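Local coordinates for sortase family protein (Clostridium perfringens, PDB 4D70), which is a class D sortase, a cysteine transpeptidase that probably cleaves a sorting signal in surface proteins and joins them to the bacterial cell surface, at residues Thr33-Lys38 against Gly58-Leu63; Glu85-Phe91 against Phe103-Arg109; Val116-Ile120 against Thr166-Cys170. One frame throughout, in Å; residues are numbered along the deposited sequence.

Interaction 1: residues Thr33-Lys38 against Gly58-Leu63; sequences TLEEFK and GDGIAL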
ATOM      1  N   THR A  33     -10.097   0.980  11.082  1.00 50.60           N
ATOM      2  CA  THR A  33      -9.684  -0.026  10.116  1.00 42.42           C
ATOM      3  C   THR A  33      -8.460  -0.708  10.640  1.00 36.90           C
ATOM      4  O   THR A  33      -8.303  -1.907  10.543  1.00 37.05           O
ATOM      5  CB  THR A  33      -9.314   0.656   8.833  1.00 44.94           C
ATOM      6  OG1 THR A  33     -10.392   1.500   8.433  1.00 46.54           O
ATOM      7  CG2 THR A  33      -8.989  -0.347   7.761  1.00 45.30           C
ATOM      8  N   LEU A  34      -7.582   0.093  11.197  1.00 37.56           N
ATOM      9  CA  LEU A  34      -6.320  -0.415  11.725  1.00 42.31           C
ATOM     10  C   LEU A  34      -6.549  -1.343  12.887  1.00 44.37           C
ATOM     11  O   LEU A  34      -6.000  -2.430  12.939  1.00 41.02           O
ATOM     12  CB  LEU A  34      -5.422   0.752  12.117  1.00 42.83           C
ATOM     13  CG  LEU A  34      -4.225   0.486  12.985  1.00 44.41           C
ATOM     14  CD1 LEU A  34      -3.305  -0.474  12.270  1.00 44.21           C
ATOM     15  CD2 LEU A  34      -3.476   1.780  13.248  1.00 50.59           C
ATOM     16  N   GLU A  35      -7.411  -0.960  13.808  1.00 51.73           N
ATOM     17  CA  GLU A  35      -7.637  -1.831  14.979  1.00 51.39           C
ATOM     18  C   GLU A  35      -8.391  -3.105  14.610  1.00 44.76           C
ATOM     19  O   GLU A  35      -8.080  -4.188  15.100  1.00 44.12           O
ATOM     20  CB  GLU A  35      -8.321  -1.053  16.097  1.00 56.06           C
ATOM     21  CG  GLU A  35      -7.427   0.034  16.702  1.00 64.67           C
ATOM     22  CD  GLU A  35      -6.017  -0.470  17.081  1.00 70.45           C
ATOM     23  OE1 GLU A  35      -5.893  -1.504  17.789  1.00 70.28           O
ATOM     24  OE2 GLU A  35      -5.002   0.156  16.670  1.00 67.43           O
ATOM     25  N   GLU A  36      -9.324  -3.005  13.681  1.00 47.87           N
ATOM     26  CA  GLU A  36     -10.102  -4.171  13.283  1.00 48.60           C
ATOM     27  C   GLU A  36      -9.233  -5.209  12.617  1.00 49.67           C
ATOM     28  O   GLU A  36      -9.460  -6.414  12.729  1.00 46.79           O
ATOM     29  CB  GLU A  36     -11.265  -3.750  12.359  1.00 57.28           C
ATOM     30  CG  GLU A  36     -11.964  -2.472  12.837  1.00 64.79           C
ATOM     31  CD  GLU A  36     -13.452  -2.424  12.583  1.00 68.94           C
ATOM     32  OE1 GLU A  36     -13.885  -2.309  11.411  1.00 68.52           O
ATOM     33  OE2 GLU A  36     -14.198  -2.437  13.577  1.00 76.35           O
ATOM     34  N   PHE A  37      -8.230  -4.744  11.867  1.00 48.34           N
ATOM     35  CA  PHE A  37      -7.384  -5.681  11.169  1.00 40.67           C
ATOM     36  C   PHE A  37      -6.495  -6.394  12.182  1.00 39.12           C
ATOM     37  O   PHE A  37      -6.334  -7.610  12.123  1.00 39.25           O
ATOM     38  CB  PHE A  37      -6.489  -4.942  10.120  1.00 45.16           C
ATOM     39  CG  PHE A  37      -5.620  -5.863   9.324  1.00 35.87           C
ATOM     40  CD1 PHE A  37      -6.153  -6.713   8.386  1.00 37.69           C
ATOM     41  CD2 PHE A  37      -4.242  -5.830   9.485  1.00 40.07           C
ATOM     42  CE1 PHE A  37      -5.337  -7.541   7.643  1.00 39.96           C
ATOM     43  CE2 PHE A  37      -3.409  -6.660   8.748  1.00 33.96           C
ATOM     44  CZ  PHE A  37      -3.953  -7.527   7.841  1.00 39.03           C
ATOM     45  N   LYS A  38      -5.862  -5.620  13.057  1.00 35.98           N
ATOM     46  CA  LYS A  38      -4.965  -6.182  14.077  1.00 44.33           C
ATOM     47  C   LYS A  38      -5.653  -7.233  14.897  1.00 48.22           C
ATOM     48  O   LYS A  38      -5.055  -8.258  15.236  1.00 50.47           O
ATOM     49  CB  LYS A  38      -4.465  -5.083  15.010  1.00 46.63           C
ATOM     50  CG  LYS A  38      -3.434  -4.174  14.362  1.00 50.86           C
ATOM     51  CD  LYS A  38      -3.149  -2.989  15.266  1.00 57.43           C
ATOM     52  CE  LYS A  38      -1.846  -2.324  14.893  1.00 68.40           C
ATOM     53  NZ  LYS A  38      -1.617  -1.106  15.726  1.00 76.62           N
ATOM     54  N   GLY A  58     -12.450  -1.175   1.435  1.00 41.25           N
ATOM     55  CA  GLY A  58     -12.438  -0.538   2.743  1.00 36.92           C
ATOM     56  C   GLY A  58     -12.002  -1.431   3.879  1.00 34.49           C
ATOM     57  O   GLY A  58     -11.631  -0.926   4.912  1.00 36.80           O
ATOM     58  N   ASP A  59     -12.018  -2.750   3.696  1.00 35.83           N
ATOM     59  CA  ASP A  59     -11.420  -3.651   4.683  1.00 36.32           C
ATOM     60  C   ASP A  59      -9.869  -3.539   4.731  1.00 44.45           C
ATOM     61  O   ASP A  59      -9.221  -3.485   3.676  1.00 38.94           O
ATOM     62  CB  ASP A  59     -11.693  -5.110   4.332  1.00 38.37           C
ATOM     63  CG  ASP A  59     -13.169  -5.516   4.477  1.00 47.71           C
ATOM     64  OD1 ASP A  59     -14.010  -4.714   4.919  1.00 48.64           O
ATOM     65  OD2 ASP A  59     -13.456  -6.661   4.106  1.00 50.36           O
ATOM     66  N   GLY A  60      -9.295  -3.593   5.939  1.00 36.99           N
ATOM     67  CA  GLY A  60      -7.867  -3.725   6.142  1.00 37.79           C
ATOM     68  C   GLY A  60      -7.339  -4.991   5.533  1.00 40.57           C
ATOM     69  O   GLY A  60      -7.960  -6.051   5.673  1.00 31.54           O
ATOM     70  N   ILE A  61      -6.205  -4.898   4.809  1.00 35.22           N
ATOM     71  CA  ILE A  61      -5.593  -6.107   4.259  1.00 35.21           C
ATOM     72  C   ILE A  61      -4.150  -6.347   4.680  1.00 32.93           C
ATOM     73  O   ILE A  61      -3.646  -7.423   4.485  1.00 32.69           O
ATOM     74  CB  ILE A  61      -5.675  -6.101   2.710  1.00 36.40           C
ATOM     75  CG1 ILE A  61      -4.851  -4.949   2.143  1.00 35.37           C
ATOM     76  CG2 ILE A  61      -7.126  -6.027   2.244  1.00 41.52           C
ATOM     77  CD1 ILE A  61      -4.598  -5.102   0.695  1.00 38.73           C
ATOM     78  N   ALA A  62      -3.496  -5.318   5.198  1.00 32.02           N
ATOM     79  CA  ALA A  62      -2.120  -5.409   5.649  1.00 30.92           C
ATOM     80  C   ALA A  62      -1.823  -4.196   6.507  1.00 31.52           C
ATOM     81  O   ALA A  62      -2.472  -3.149   6.401  1.00 34.28           O
ATOM     82  CB  ALA A  62      -1.148  -5.427   4.440  1.00 31.88           C
ATOM     83  N   LEU A  63      -0.784  -4.333   7.282  1.00 25.39           N
ATOM     84  CA  LEU A  63      -0.164  -3.235   7.910  1.00 27.10           C
ATOM     85  C   LEU A  63       1.026  -2.797   7.056  1.00 26.52           C
ATOM     86  O   LEU A  63       1.663  -3.591   6.365  1.00 30.17           O
ATOM     87  CB  LEU A  63       0.413  -3.668   9.270  1.00 28.24           C
ATOM     88  CG  LEU A  63      -0.584  -4.216  10.334  1.00 34.02           C
ATOM     89  CD1 LEU A  63       0.215  -4.561  11.590  1.00 35.85           C
ATOM     90  CD2 LEU A  63      -1.704  -3.232  10.674  1.00 33.42           C
TER
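Phe-37 lays its ring along the backbone of Gly-60 to Leu-63. Ala-62 N lies over one face, offset toward the rim and 3.4 Å above the ring plane. Two carbonyls come in obliquely: Gly-60 O is 3.3 Å from Phe-37 CD1, and Ile-61 O is 3.4 Å from Phe-37 CZ. With CG anti to the backbone N (chi1 -178°), the ring projects against the strand. Leu-63 meets the ring at Phe-37 CD2 and CE2, mainly through its own CD2 methyl. Leu-63 CD2 lies 3.8 Å from Phe-37 CD2 and 3.6 Å from Leu-34 CD1, and the two leucines cross at about a right angle. The aliphatic start of Lys-38 adds a looser touch on the same methyl. At the other end, Thr-33 CG2 rests 3.7 Å from Gly-60 N. Gly-60 carries no side chain, and its CA comes within 5.4 Å of Phe-37 CA.

Further out, the helix and strand segments cross nearly perpendicularly (84°), their axes 8.1 Å apart. Phe-41 meets the Phe-37 ring with its plane at about 70°, and Leu-134 also touches Phe-37. Val-74 of strand 71-77 receives Thr-33 and Leu-34. The contact thus seats the N-terminal helix 29-39 on strand 60-66 of the sortase sheet. Its chemistry is mainly dispersion, with one aromatic ring shielding a run of strand peptides. Thr-33 OG1 and Asp-59 OD2 have their hydrogen bonds outside the contact, to Val-29 O and Lys-56 N. With no hydrogen bond between the segments, the helix is held here by van der Waals fit.

Interaction 2: residues Glu85-Phe91 against Phe103-Arg109; sequences ENNIGHF and FSIAGHR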
ATOM      1  N   GLU A  85     -10.360   8.500   0.887  1.00 53.16           N
ATOM      2  CA  GLU A  85     -10.642   9.596   1.775  1.00 59.43           C
ATOM      3  C   GLU A  85     -10.122   9.274   3.163  1.00 57.91           C
ATOM      4  O   GLU A  85      -9.567  10.134   3.843  1.00 58.15           O
ATOM      5  CB  GLU A  85     -12.131   9.859   1.818  1.00 65.92           C
ATOM      6  CG  GLU A  85     -12.491  11.203   2.427  1.00 73.89           C
ATOM      7  CD  GLU A  85     -13.918  11.599   2.087  1.00 84.68           C
ATOM      8  OE1 GLU A  85     -14.806  10.711   2.160  1.00 76.86           O
ATOM      9  OE2 GLU A  85     -14.160  12.786   1.762  1.00 91.39           O
ATOM     10  N   ASN A  86     -10.260   8.018   3.574  1.00 49.49           N
ATOM     11  CA  ASN A  86      -9.857   7.626   4.925  1.00 52.36           C
ATOM     12  C   ASN A  86      -8.619   6.793   5.072  1.00 49.96           C
ATOM     13  O   ASN A  86      -8.046   6.737   6.152  1.00 48.19           O
ATOM     14  CB  ASN A  86     -11.005   6.890   5.536  1.00 54.48           C
ATOM     15  CG  ASN A  86     -12.113   7.835   5.903  1.00 60.63           C
ATOM     16  OD1 ASN A  86     -11.899   8.746   6.694  1.00 69.27           O
ATOM     17  ND2 ASN A  86     -13.259   7.681   5.281  1.00 56.73           N
ATOM     18  N   ASN A  87      -8.220   6.112   4.009  1.00 45.05           N
ATOM     19  CA  ASN A  87      -7.112   5.201   4.140  1.00 37.15           C
ATOM     20  C   ASN A  87      -6.220   5.212   2.935  1.00 38.47           C
ATOM     21  O   ASN A  87      -6.595   5.618   1.849  1.00 37.53           O
ATOM     22  CB  ASN A  87      -7.621   3.784   4.312  1.00 39.58           C
ATOM     23  CG  ASN A  87      -8.172   3.498   5.686  1.00 40.58           C
ATOM     24  OD1 ASN A  87      -9.354   3.156   5.839  1.00 42.21           O
ATOM     25  ND2 ASN A  87      -7.343   3.552   6.667  1.00 36.68           N
ATOM     26  N   ILE A  88      -5.041   4.670   3.146  1.00 39.06           N
ATOM     27  CA  ILE A  88      -4.193   4.215   2.053  1.00 38.39           C
ATOM     28  C   ILE A  88      -4.923   3.031   1.428  1.00 31.03           C
ATOM     29  O   ILE A  88      -5.438   2.189   2.144  1.00 32.63           O
ATOM     30  CB  ILE A  88      -2.860   3.688   2.604  1.00 35.26           C
ATOM     31  CG1 ILE A  88      -2.018   4.786   3.242  1.00 39.91           C
ATOM     32  CG2 ILE A  88      -2.068   3.009   1.521  1.00 42.19           C
ATOM     33  CD1 ILE A  88      -0.818   4.199   3.956  1.00 38.56           C
ATOM     34  N   GLY A  89      -4.929   2.925   0.124  1.00 30.82           N
ATOM     35  CA  GLY A  89      -5.752   1.914  -0.544  1.00 34.77           C
ATOM     36  C   GLY A  89      -4.982   1.036  -1.491  1.00 34.63           C
ATOM     37  O   GLY A  89      -3.935   1.454  -2.019  1.00 31.92           O
ATOM     38  N   HIS A  90      -5.453  -0.192  -1.677  1.00 29.74           N
ATOM     39  CA  HIS A  90      -4.792  -1.162  -2.561  1.00 29.85           C
ATOM     40  C   HIS A  90      -5.504  -1.120  -3.896  1.00 30.60           C
ATOM     41  O   HIS A  90      -6.734  -1.297  -3.961  1.00 30.04           O
ATOM     42  CB  HIS A  90      -4.816  -2.551  -1.924  1.00 27.44           C
ATOM     43  CG  HIS A  90      -4.443  -3.652  -2.846  1.00 30.50           C
ATOM     44  ND1 HIS A  90      -5.283  -4.712  -3.160  1.00 34.55           N
ATOM     45  CD2 HIS A  90      -3.299  -3.886  -3.502  1.00 30.55           C
ATOM     46  CE1 HIS A  90      -4.660  -5.540  -3.975  1.00 30.27           C
ATOM     47  NE2 HIS A  90      -3.462  -5.041  -4.219  1.00 32.08           N
ATOM     48  N   PHE A  91      -4.770  -0.909  -4.975  1.00 26.86           N
ATOM     49  CA  PHE A  91      -5.378  -0.984  -6.306  1.00 29.40           C
ATOM     50  C   PHE A  91      -5.882  -2.403  -6.584  1.00 33.51           C
ATOM     51  O   PHE A  91      -5.139  -3.413  -6.535  1.00 30.45           O
ATOM     52  CB  PHE A  91      -4.436  -0.610  -7.423  1.00 29.81           C
ATOM     53  CG  PHE A  91      -4.097   0.834  -7.485  1.00 28.90           C
ATOM     54  CD1 PHE A  91      -3.012   1.322  -6.809  1.00 24.39           C
ATOM     55  CD2 PHE A  91      -4.852   1.721  -8.276  1.00 29.01           C
ATOM     56  CE1 PHE A  91      -2.658   2.666  -6.871  1.00 26.95           C
ATOM     57  CE2 PHE A  91      -4.520   3.080  -8.329  1.00 31.08           C
ATOM     58  CZ  PHE A  91      -3.403   3.551  -7.638  1.00 30.88           C
ATOM     59  N   PHE A 103       2.359  -5.338  -6.069  1.00 21.88           N
ATOM     60  CA  PHE A 103       1.402  -4.925  -5.048  1.00 24.60           C
ATOM     61  C   PHE A 103       1.404  -3.387  -5.031  1.00 25.75           C
ATOM     62  O   PHE A 103       2.395  -2.785  -4.609  1.00 20.34           O
ATOM     63  CB  PHE A 103       1.889  -5.484  -3.677  1.00 22.77           C
ATOM     64  CG  PHE A 103       1.176  -4.916  -2.486  1.00 26.48           C
ATOM     65  CD1 PHE A 103      -0.216  -5.014  -2.374  1.00 28.33           C
ATOM     66  CD2 PHE A 103       1.875  -4.321  -1.451  1.00 26.31           C
ATOM     67  CE1 PHE A 103      -0.869  -4.480  -1.282  1.00 25.08           C
ATOM     68  CE2 PHE A 103       1.216  -3.767  -0.364  1.00 26.76           C
ATOM     69  CZ  PHE A 103      -0.157  -3.859  -0.270  1.00 29.41           C
ATOM     70  N   SER A 104       0.295  -2.800  -5.475  1.00 24.12           N
ATOM     71  CA  SER A 104       0.192  -1.381  -5.673  1.00 22.44           C
ATOM     72  C   SER A 104      -0.765  -0.673  -4.743  1.00 21.75           C
ATOM     73  O   SER A 104      -1.874  -1.134  -4.473  1.00 24.74           O
ATOM     74  CB  SER A 104      -0.247  -1.081  -7.086  1.00 20.53           C
ATOM     75  OG  SER A 104       0.696  -1.571  -8.001  1.00 21.47           O
ATOM     76  N   ILE A 105      -0.292   0.429  -4.184  1.00 23.51           N
ATOM     77  CA  ILE A 105      -1.053   1.176  -3.196  1.00 23.18           C
ATOM     78  C   ILE A 105      -1.145   2.624  -3.564  1.00 25.58           C
ATOM     79  O   ILE A 105      -0.225   3.199  -4.194  1.00 24.05           O
ATOM     80  CB  ILE A 105      -0.609   0.901  -1.766  1.00 28.02           C
ATOM     81  CG1 ILE A 105       0.817   1.270  -1.464  1.00 29.51           C
ATOM     82  CG2 ILE A 105      -0.764  -0.601  -1.540  1.00 30.48           C
ATOM     83  CD1 ILE A 105       1.167   1.230   0.020  1.00 29.51           C
ATOM     84  N   ALA A 106      -2.253   3.244  -3.176  1.00 24.78           N
ATOM     85  CA  ALA A 106      -2.548   4.655  -3.548  1.00 26.94           C
ATOM     86  C   ALA A 106      -2.573   5.448  -2.281  1.00 29.04           C
ATOM     87  O   ALA A 106      -3.226   5.065  -1.297  1.00 27.87           O
ATOM     88  CB  ALA A 106      -3.897   4.754  -4.233  1.00 32.79           C
ATOM     89  N   GLY A 107      -1.849   6.540  -2.283  1.00 33.31           N
ATOM     90  CA  GLY A 107      -1.713   7.380  -1.127  1.00 37.38           C
ATOM     91  C   GLY A 107      -2.136   8.807  -1.375  1.00 39.07           C
ATOM     92  O   GLY A 107      -1.633   9.736  -0.776  1.00 43.15           O
ATOM     93  N   HIS A 108      -3.085   8.958  -2.262  1.00 43.28           N
ATOM     94  CA  HIS A 108      -3.639  10.276  -2.557  1.00 45.87           C
ATOM     95  C   HIS A 108      -5.065  10.079  -2.961  1.00 49.43           C
ATOM     96  O   HIS A 108      -5.430   8.971  -3.405  1.00 43.99           O
ATOM     97  CB  HIS A 108      -2.883  10.913  -3.719  1.00 43.56           C
ATOM     98  CG  HIS A 108      -3.094  10.198  -5.019  1.00 41.59           C
ATOM     99  ND1 HIS A 108      -3.870  10.711  -6.041  1.00 50.81           N
ATOM    100  CD2 HIS A 108      -2.583   9.038  -5.488  1.00 43.28           C
ATOM    101  CE1 HIS A 108      -3.840   9.887  -7.073  1.00 46.85           C
ATOM    102  NE2 HIS A 108      -3.056   8.869  -6.764  1.00 47.20           N
ATOM    103  N   ARG A 109      -5.850  11.143  -2.809  1.00 44.43           N
ATOM    104  CA  ARG A 109      -7.224  11.181  -3.300  1.00 48.90           C
ATOM    105  C   ARG A 109      -7.339  12.399  -4.203  1.00 49.85           C
ATOM    106  O   ARG A 109      -7.127  13.521  -3.758  1.00 44.69           O
ATOM    107  CB  ARG A 109      -8.190  11.284  -2.122  1.00 49.27           C
ATOM    108  CG  ARG A 109      -9.669  11.132  -2.490  1.00 46.70           C
ATOM    109  CD  ARG A 109     -10.503  11.509  -1.289  1.00 61.44           C
ATOM    110  NE  ARG A 109     -11.935  11.298  -1.460  1.00 64.90           N
ATOM    111  CZ  ARG A 109     -12.819  12.217  -1.835  1.00 71.15           C
ATOM    112  NH1 ARG A 109     -12.450  13.454  -2.127  1.00 72.57           N
ATOM    113  NH2 ARG A 109     -14.094  11.871  -1.953  1.00 69.49           N
TER
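The rings of His-90 and Phe-103 meet obliquely, with centroids 5.2 Å apart and planes at 32°. Their closest atoms are His-90 CD2 and Phe-103 CE1, at 3.3 Å. The same His-90 CD2 lies 3.2 Å from Ser-104 O. His-90 CG is anti to the backbone N (chi1 167°), which brings the ring against Ser-104 O and Phe-103. ND1 is held by Glu-77 OE1 of strand 71-77 and NE2 by Ala-95 O in the loop that joins the two strands; together they fix the rotation of the ring. Phe-91 has the peptide of Ser-104 and Ile-105 at its ring edge, near the ring plane. Its CE1 reaches the methyl of Ala-106, 3.6 Å from CE1 to Ala-106 CB. The third flat group is the Arg-109 guanidinium. Glu-85 OE2 sits 3.8 Å above its centre, with the carboxylate plane almost parallel to it. This is a long ion pair based on charge alone, and Glu-85 is poorly ordered. The directed bond of the arginine side chain is from NE to Leu-81 O.

Backbone bonds tie the strands together. Gly-89 and Ala-106 form an antiparallel hydrogen-bonded pair, with Ala-106 N to Gly-89 O at 2.7 Å and Gly-89 N to Ala-106 O at 3.1 Å. Phe-91 N bonds Ser-104 O from a position tilted from the carbonyl plane. His-90 and Ile-105 make the adjoining non-hydrogen-bonded pair. Near that pair, Ile-88 CG2 meets Ile-105 CD1 at 4.0 Å.

Strands 88-90 and 101-109 form a beta hairpin within the sortase beta barrel. The second strand runs into His-108, which is probably the family's active-site histidine.

Interaction 3: residues Val116-Ile120 against Thr166-Cys170; sequences VFRNI and TIVTC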
ATOM      1  N   VAL A 116      -0.503  10.917   5.724  1.00 46.50           N
ATOM      2  CA  VAL A 116       0.422   9.859   6.165  1.00 49.30           C
ATOM      3  C   VAL A 116       1.667   9.801   5.276  1.00 44.13           C
ATOM      4  O   VAL A 116       2.733   9.434   5.753  1.00 45.32           O
ATOM      5  CB  VAL A 116      -0.271   8.467   6.239  1.00 49.37           C
ATOM      6  CG1 VAL A 116      -0.481   7.875   4.862  1.00 44.84           C
ATOM      7  CG2 VAL A 116       0.540   7.500   7.074  1.00 53.55           C
ATOM      8  N   PHE A 117       1.530  10.178   4.003  1.00 36.83           N
ATOM      9  CA  PHE A 117       2.686  10.266   3.085  1.00 40.62           C
ATOM     10  C   PHE A 117       3.245  11.653   2.868  1.00 45.31           C
ATOM     11  O   PHE A 117       3.972  11.879   1.891  1.00 38.76           O
ATOM     12  CB  PHE A 117       2.347   9.645   1.736  1.00 36.31           C
ATOM     13  CG  PHE A 117       2.180   8.137   1.780  1.00 31.90           C
ATOM     14  CD1 PHE A 117       3.145   7.325   2.365  1.00 35.10           C
ATOM     15  CD2 PHE A 117       1.100   7.549   1.201  1.00 35.22           C
ATOM     16  CE1 PHE A 117       2.983   5.945   2.405  1.00 34.57           C
ATOM     17  CE2 PHE A 117       0.943   6.170   1.196  1.00 39.58           C
ATOM     18  CZ  PHE A 117       1.870   5.367   1.817  1.00 34.23           C
ATOM     19  N   ARG A 118       2.954  12.574   3.793  1.00 43.37           N
ATOM     20  CA  ARG A 118       3.463  13.922   3.619  1.00 48.25           C
ATOM     21  C   ARG A 118       4.980  13.925   3.461  1.00 42.73           C
ATOM     22  O   ARG A 118       5.493  14.753   2.749  1.00 44.02           O
ATOM     23  CB  ARG A 118       3.051  14.860   4.758  1.00 47.72           C
ATOM     24  CG  ARG A 118       3.655  14.547   6.118  1.00 54.37           C
ATOM     25  CD  ARG A 118       2.862  15.227   7.242  1.00 58.98           C
ATOM     26  NE  ARG A 118       3.315  14.868   8.597  1.00 68.52           N
ATOM     27  CZ  ARG A 118       4.304  15.472   9.283  1.00 81.69           C
ATOM     28  NH1 ARG A 118       5.010  16.489   8.766  1.00 79.16           N
ATOM     29  NH2 ARG A 118       4.598  15.046  10.514  1.00 81.01           N
ATOM     30  N   ASN A 119       5.688  13.013   4.137  1.00 40.93           N
ATOM     31  CA  ASN A 119       7.150  12.932   4.023  1.00 43.65           C
ATOM     32  C   ASN A 119       7.719  11.839   3.110  1.00 40.04           C
ATOM     33  O   ASN A 119       8.904  11.427   3.220  1.00 38.02           O
ATOM     34  CB  ASN A 119       7.719  12.755   5.403  1.00 40.45           C
ATOM     35  CG  ASN A 119       7.567  14.027   6.221  1.00 50.04           C
ATOM     36  OD1 ASN A 119       7.799  15.117   5.719  1.00 46.59           O
ATOM     37  ND2 ASN A 119       7.158  13.890   7.461  1.00 49.32           N
ATOM     38  N   ILE A 120       6.918  11.389   2.184  1.00 35.25           N
ATOM     39  CA  ILE A 120       7.390  10.316   1.315  1.00 34.34           C
ATOM     40  C   ILE A 120       8.640  10.699   0.480  1.00 37.22           C
ATOM     41  O   ILE A 120       9.453   9.826   0.105  1.00 31.57           O
ATOM     42  CB  ILE A 120       6.243   9.766   0.446  1.00 34.14           C
ATOM     43  CG1 ILE A 120       6.638   8.398  -0.089  1.00 33.19           C
ATOM     44  CG2 ILE A 120       5.849  10.713  -0.698  1.00 33.76           C
ATOM     45  CD1 ILE A 120       5.503   7.607  -0.607  1.00 27.87           C
ATOM     46  N   THR A 166       4.481  -0.961  -5.260  1.00 19.33           N
ATOM     47  CA  THR A 166       4.429   0.401  -5.820  1.00 18.41           C
ATOM     48  C   THR A 166       3.584   1.258  -4.921  1.00 20.25           C
ATOM     49  O   THR A 166       2.559   0.821  -4.452  1.00 22.74           O
ATOM     50  CB  THR A 166       3.763   0.414  -7.236  1.00 20.00           C
ATOM     51  OG1 THR A 166       4.535  -0.402  -8.147  1.00 19.46           O
ATOM     52  CG2 THR A 166       3.721   1.856  -7.859  1.00 18.64           C
ATOM     53  N   ILE A 167       4.066   2.467  -4.644  1.00 20.81           N
ATOM     54  CA  ILE A 167       3.282   3.492  -3.928  1.00 21.00           C
ATOM     55  C   ILE A 167       3.087   4.668  -4.851  1.00 20.38           C
ATOM     56  O   ILE A 167       4.029   5.149  -5.429  1.00 22.71           O
ATOM     57  CB  ILE A 167       4.005   3.983  -2.660  1.00 22.62           C
ATOM     58  CG1 ILE A 167       4.352   2.792  -1.758  1.00 22.06           C
ATOM     59  CG2 ILE A 167       3.128   5.015  -1.943  1.00 30.37           C
ATOM     60  CD1 ILE A 167       4.856   3.138  -0.381  1.00 21.73           C
ATOM     61  N   VAL A 168       1.859   5.069  -5.048  1.00 21.11           N
ATOM     62  CA  VAL A 168       1.512   6.205  -5.887  1.00 23.99           C
ATOM     63  C   VAL A 168       0.952   7.361  -5.049  1.00 25.99           C
ATOM     64  O   VAL A 168      -0.057   7.191  -4.354  1.00 29.42           O
ATOM     65  CB  VAL A 168       0.384   5.807  -6.890  1.00 23.77           C
ATOM     66  CG1 VAL A 168       0.064   6.956  -7.869  1.00 26.67           C
ATOM     67  CG2 VAL A 168       0.813   4.575  -7.652  1.00 21.79           C
ATOM     68  N   THR A 169       1.599   8.513  -5.131  1.00 26.43           N
ATOM     69  CA  THR A 169       1.127   9.758  -4.506  1.00 28.96           C
ATOM     70  C   THR A 169       1.223  10.846  -5.548  1.00 28.83           C
ATOM     71  O   THR A 169       1.569  10.578  -6.694  1.00 26.61           O
ATOM     72  CB  THR A 169       1.971  10.143  -3.266  1.00 33.05           C
ATOM     73  OG1 THR A 169       3.384  10.205  -3.596  1.00 30.69           O
ATOM     74  CG2 THR A 169       1.797   9.167  -2.163  1.00 36.35           C
ATOM     75  N   CYS A 170       0.911  12.094  -5.176  1.00 25.97           N
ATOM     76  CA  CYS A 170       1.015  13.236  -6.075  1.00 28.34           C
ATOM     77  C   CYS A 170       2.245  14.091  -5.792  1.00 26.45           C
ATOM     78  O   CYS A 170       2.748  14.137  -4.686  1.00 34.18           O
ATOM     79  CB  CYS A 170      -0.242  14.168  -5.915  1.00 37.35           C
ATOM     80  SG  CYS A 170      -1.746  13.293  -6.313  1.00 46.23           S
TER
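Phe-117 reaches from its loop onto Ile-167 and Thr-169, the two residues of segment 166-170 that point toward the loop. Its CB lies 4.0 Å from Thr-169 CG2. Farther out, CD2 comes to 3.8 Å from the same methyl, which meets the ring obliquely. CE2 and CZ then pass to Ile-167, with CZ at 4.0 Å from Ile-167 CG2. That methyl sits over one ring face, 24° off the normal, as a CH-pi contact. Val-116 CG1 lies over the opposite face, so the ring is sandwiched between two aliphatic groups. With chi1 at -69°, CG is anti to the carbonyl carbon, and the ring extends toward the strand.

Ile-120 approaches beside it. Its CD1 lies 3.8 Å from Ile-167 CG2, the two isoleucines running past each other in opposite directions. Its CG2 meets Thr-169 OG1 tip to tip at 3.8 Å. A type I turn brings both loop residues to the strand, closed by Ile-120 N bonding Phe-117 O at 3.0 Å. The polar partner of Thr-169 OG1 lies elsewhere: a weak hydrogen bond to Tyr-178 O of strand 176-184.

TIVTC is a variant of the sortase TLxTC signature, with Ile-167 at the leucine position; its last residue, Cys-170, is probably the nucleophile. The contact lies on the Ile-167 and Thr-169 side; Val-168 points away. It is apolar, without hydrogen bonds, and depends on the fit of methyls against the ring.

In the fold
All three interactions reach one mixed sheet. Interactions 1 and 2 have centres about 13 Å apart and touch at two places. Thr-33 OG1, already bonded to Val-29 O, also lies 3.2 Å from Asn-87 OD1, a probable hydrogen bond. Ile-61 CD1 packs on His-90 CB at 3.7 Å. Interactions 2 and 3 lie closer, with centres about 9 Å apart, because strands 101-109 and 163-171 are parallel neighbours. Gly-107 N is 2.8 Å from Val-168 O, a probable hydrogen bond. Just beyond it, His-108 ND1 stands 3.4 Å from Cys-170 SG. This pair, with Arg-177 nearby, probably forms the sortase active site. Interaction 1 does not touch interaction 3, whose centre is about 19 Å away.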